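Local atomic coordinates of uncharacterized protein Atu2452 (Agrobacterium tumefaciens, PDB entry 2R8B), a protein that is of unknown function but, as a member of the dienelactone hydrolase family with an alpha/beta-hydrolase fold, probably acts as a serine hydrolase. Residues A168-I176 / H226-E236. Sequence-based numbering, arbitrary orientation.
Sequences AAVLMHPLI and HPGGHEIRSGE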
# COMPACT_ATOMS: atom_id res chain seq x y z
N ALA A 168 8.28 5.63 -1.76
CA ALA A 168 7.20 6.32 -1.06
C ALA A 168 6.01 5.41 -0.86
O ALA A 168 5.73 4.56 -1.70
CB ALA A 168 6.78 7.51 -1.81
N ALA A 169 5.30 5.58 0.24
CA ALA A 169 4.11 4.76 0.42
C ALA A 169 3.02 5.53 1.13
O ALA A 169 3.30 6.27 2.09
CB ALA A 169 4.46 3.50 1.18
N VAL A 170 1.78 5.41 0.68
CA VAL A 170 0.77 5.98 1.53
C VAL A 170 -0.12 4.90 2.08
O VAL A 170 -0.62 4.05 1.33
CB VAL A 170 0.06 7.23 0.96
CG1 VAL A 170 0.55 7.57 -0.43
CG2 VAL A 170 -1.43 7.13 1.05
N LEU A 171 -0.24 4.86 3.40
CA LEU A 171 -1.06 3.85 4.04
C LEU A 171 -2.37 4.44 4.52
O LEU A 171 -2.39 5.27 5.42
CB LEU A 171 -0.29 3.22 5.18
CG LEU A 171 1.11 2.71 4.80
CD1 LEU A 171 1.82 2.23 6.03
CD2 LEU A 171 1.07 1.60 3.76
N MSE A 172 -3.47 4.05 3.91
CA MSE A 172 -4.74 4.61 4.33
C MSE A 172 -5.46 3.68 5.28
O MSE A 172 -5.93 2.62 4.89
CB MSE A 172 -5.54 4.99 3.09
CG MSE A 172 -4.73 5.93 2.25
SE MSE A 172 -5.72 6.67 0.80
CE MSE A 172 -6.32 8.39 1.60
N HIS A 173 -5.50 4.06 6.55
CA HIS A 173 -6.15 3.26 7.53
C HIS A 173 -5.54 1.86 7.52
O HIS A 173 -6.22 0.91 7.21
CB HIS A 173 -7.65 3.21 7.26
CG HIS A 173 -8.32 4.55 7.33
ND1 HIS A 173 -9.08 4.95 8.42
CD2 HIS A 173 -8.34 5.58 6.46
CE1 HIS A 173 -9.53 6.17 8.21
NE2 HIS A 173 -9.09 6.58 7.04
N PRO A 174 -4.24 1.74 7.85
CA PRO A 174 -3.64 0.44 8.07
C PRO A 174 -4.06 -0.16 9.39
O PRO A 174 -4.55 0.56 10.28
CB PRO A 174 -2.15 0.76 8.17
CG PRO A 174 -2.15 2.11 8.78
CD PRO A 174 -3.24 2.81 8.03
N LEU A 175 -3.83 -1.47 9.54
CA LEU A 175 -4.07 -2.22 10.78
C LEU A 175 -2.94 -3.23 10.79
O LEU A 175 -2.93 -4.15 9.99
CB LEU A 175 -5.37 -3.01 10.65
CG LEU A 175 -6.05 -3.64 11.86
CD1 LEU A 175 -6.74 -4.97 11.47
CD2 LEU A 175 -5.16 -3.83 13.05
N ILE A 176 -1.94 -3.05 11.64
CA ILE A 176 -0.92 -4.11 11.78
C ILE A 176 -0.90 -4.51 13.23
O ILE A 176 -0.63 -3.67 14.09
CB ILE A 176 0.47 -3.63 11.32
CG1 ILE A 176 0.47 -3.33 9.82
CG2 ILE A 176 1.51 -4.63 11.62
CD1 ILE A 176 0.75 -4.51 8.95
N HIS A 226 -7.79 12.04 11.57
CA HIS A 226 -9.02 12.81 11.63
C HIS A 226 -9.82 12.20 12.75
O HIS A 226 -9.57 11.02 13.08
CB HIS A 226 -9.78 12.84 10.28
CG HIS A 226 -10.21 11.50 9.76
ND1 HIS A 226 -11.35 10.86 10.20
CD2 HIS A 226 -9.70 10.72 8.78
CE1 HIS A 226 -11.51 9.73 9.52
NE2 HIS A 226 -10.52 9.62 8.65
N PRO A 227 -10.79 12.95 13.33
CA PRO A 227 -11.68 12.26 14.29
C PRO A 227 -12.44 11.31 13.37
O PRO A 227 -12.17 11.29 12.15
CB PRO A 227 -12.59 13.37 14.79
CG PRO A 227 -12.48 14.49 13.76
CD PRO A 227 -11.20 14.34 13.02
N GLY A 228 -13.38 10.51 13.83
CA GLY A 228 -14.05 9.73 12.73
C GLY A 228 -13.47 8.36 12.46
O GLY A 228 -12.51 7.96 13.12
N GLY A 229 -14.08 7.64 11.52
CA GLY A 229 -14.05 6.18 11.50
C GLY A 229 -13.11 5.65 10.46
O GLY A 229 -12.06 6.22 10.23
N HIS A 230 -13.53 4.57 9.80
CA HIS A 230 -12.80 3.91 8.72
C HIS A 230 -12.90 4.65 7.39
O HIS A 230 -12.23 4.29 6.39
CB HIS A 230 -13.36 2.50 8.53
CG HIS A 230 -12.41 1.55 7.88
ND1 HIS A 230 -11.11 1.37 8.33
CD2 HIS A 230 -12.56 0.70 6.84
CE1 HIS A 230 -10.51 0.44 7.60
NE2 HIS A 230 -11.37 0.03 6.68
N GLU A 231 -13.77 5.66 7.34
CA GLU A 231 -13.96 6.44 6.11
C GLU A 231 -12.72 7.26 5.77
O GLU A 231 -11.99 7.76 6.67
CB GLU A 231 -15.19 7.35 6.21
CG GLU A 231 -14.97 8.74 6.86
CD GLU A 231 -15.02 8.75 8.40
OE1 GLU A 231 -15.05 9.85 8.99
OE2 GLU A 231 -15.06 7.67 9.02
N ILE A 232 -12.46 7.36 4.48
CA ILE A 232 -11.50 8.32 3.95
C ILE A 232 -12.16 9.70 3.93
O ILE A 232 -13.18 9.86 3.24
CB ILE A 232 -11.16 7.94 2.53
CG1 ILE A 232 -10.24 6.74 2.54
CG2 ILE A 232 -10.54 9.12 1.76
CD1 ILE A 232 -10.06 6.19 1.14
N ARG A 233 -11.62 10.68 4.69
CA ARG A 233 -12.05 12.10 4.58
C ARG A 233 -11.35 12.87 3.45
O ARG A 233 -10.24 12.53 3.04
CB ARG A 233 -11.95 12.86 5.90
CG ARG A 233 -12.89 12.28 6.90
CD ARG A 233 -13.34 13.22 8.02
NE ARG A 233 -14.17 12.43 8.93
CZ ARG A 233 -14.87 12.90 9.95
NH1 ARG A 233 -14.85 14.19 10.22
NH2 ARG A 233 -15.57 12.07 10.70
N SER A 234 -12.03 13.91 2.96
CA SER A 234 -11.48 14.72 1.91
C SER A 234 -10.13 15.26 2.37
O SER A 234 -9.21 15.40 1.56
CB SER A 234 -12.43 15.83 1.49
OG SER A 234 -12.19 17.01 2.23
N GLY A 235 -10.02 15.53 3.67
CA GLY A 235 -8.75 15.92 4.27
C GLY A 235 -7.60 14.94 4.05
O GLY A 235 -6.45 15.36 3.88
N GLU A 236 -7.90 13.63 4.09
CA GLU A 236 -6.88 12.58 3.75
C GLU A 236 -6.42 12.71 2.30
O GLU A 236 -5.25 12.55 1.98
CB GLU A 236 -7.40 11.13 3.91
CG GLU A 236 -8.25 10.83 5.12
CD GLU A 236 -8.33 9.33 5.48
OE1 GLU A 236 -9.34 8.93 6.12
OE2 GLU A 236 -7.41 8.55 5.14
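His173 and His230 come within 6.8 Å at their CA atoms where the C-terminal end of strand 168-172 meets the loop leading from strand 220-226 to helix 234-244. The His173 ring enters that loop and gives NE2 to Glu236 OE1 in a hydrogen bond of 2.5 Å, nearly straight at 170°; OE1 uses its syn lone pair and lies in the ring plane, although ring and carboxylate planes differ by 34°. Arg233 N also donates to Glu236 OE1, 3.2 Å away and from above the carboxylate plane, while Glu236 OE2 is hydrogen-bonded to Thr194. One face of the ring is covered by His230 O, 3.7 Å above its centre, and at its edge His226 NE2 lies 3.6 Å from His173 CE1. Selenomethionine Met172, bent at chi3 (95°), lays CE against Glu236 CB at 3.7 Å and touches Ile232 CG2 more loosely, at 4.3 Å from CE. The second ring nitrogen of His173, ND1, is hydrogen-bonded to Asp199 OD2, the oxygen also bonded to His230 ND1, and His230 NE2 makes a weak bond to Ser149 on a probable nucleophile elbow. The Glu236-His173 pair would thus help hold Asp199 against His230 as a second shell, consistent with a Ser-His-Asp triad of an alpha/beta hydrolase.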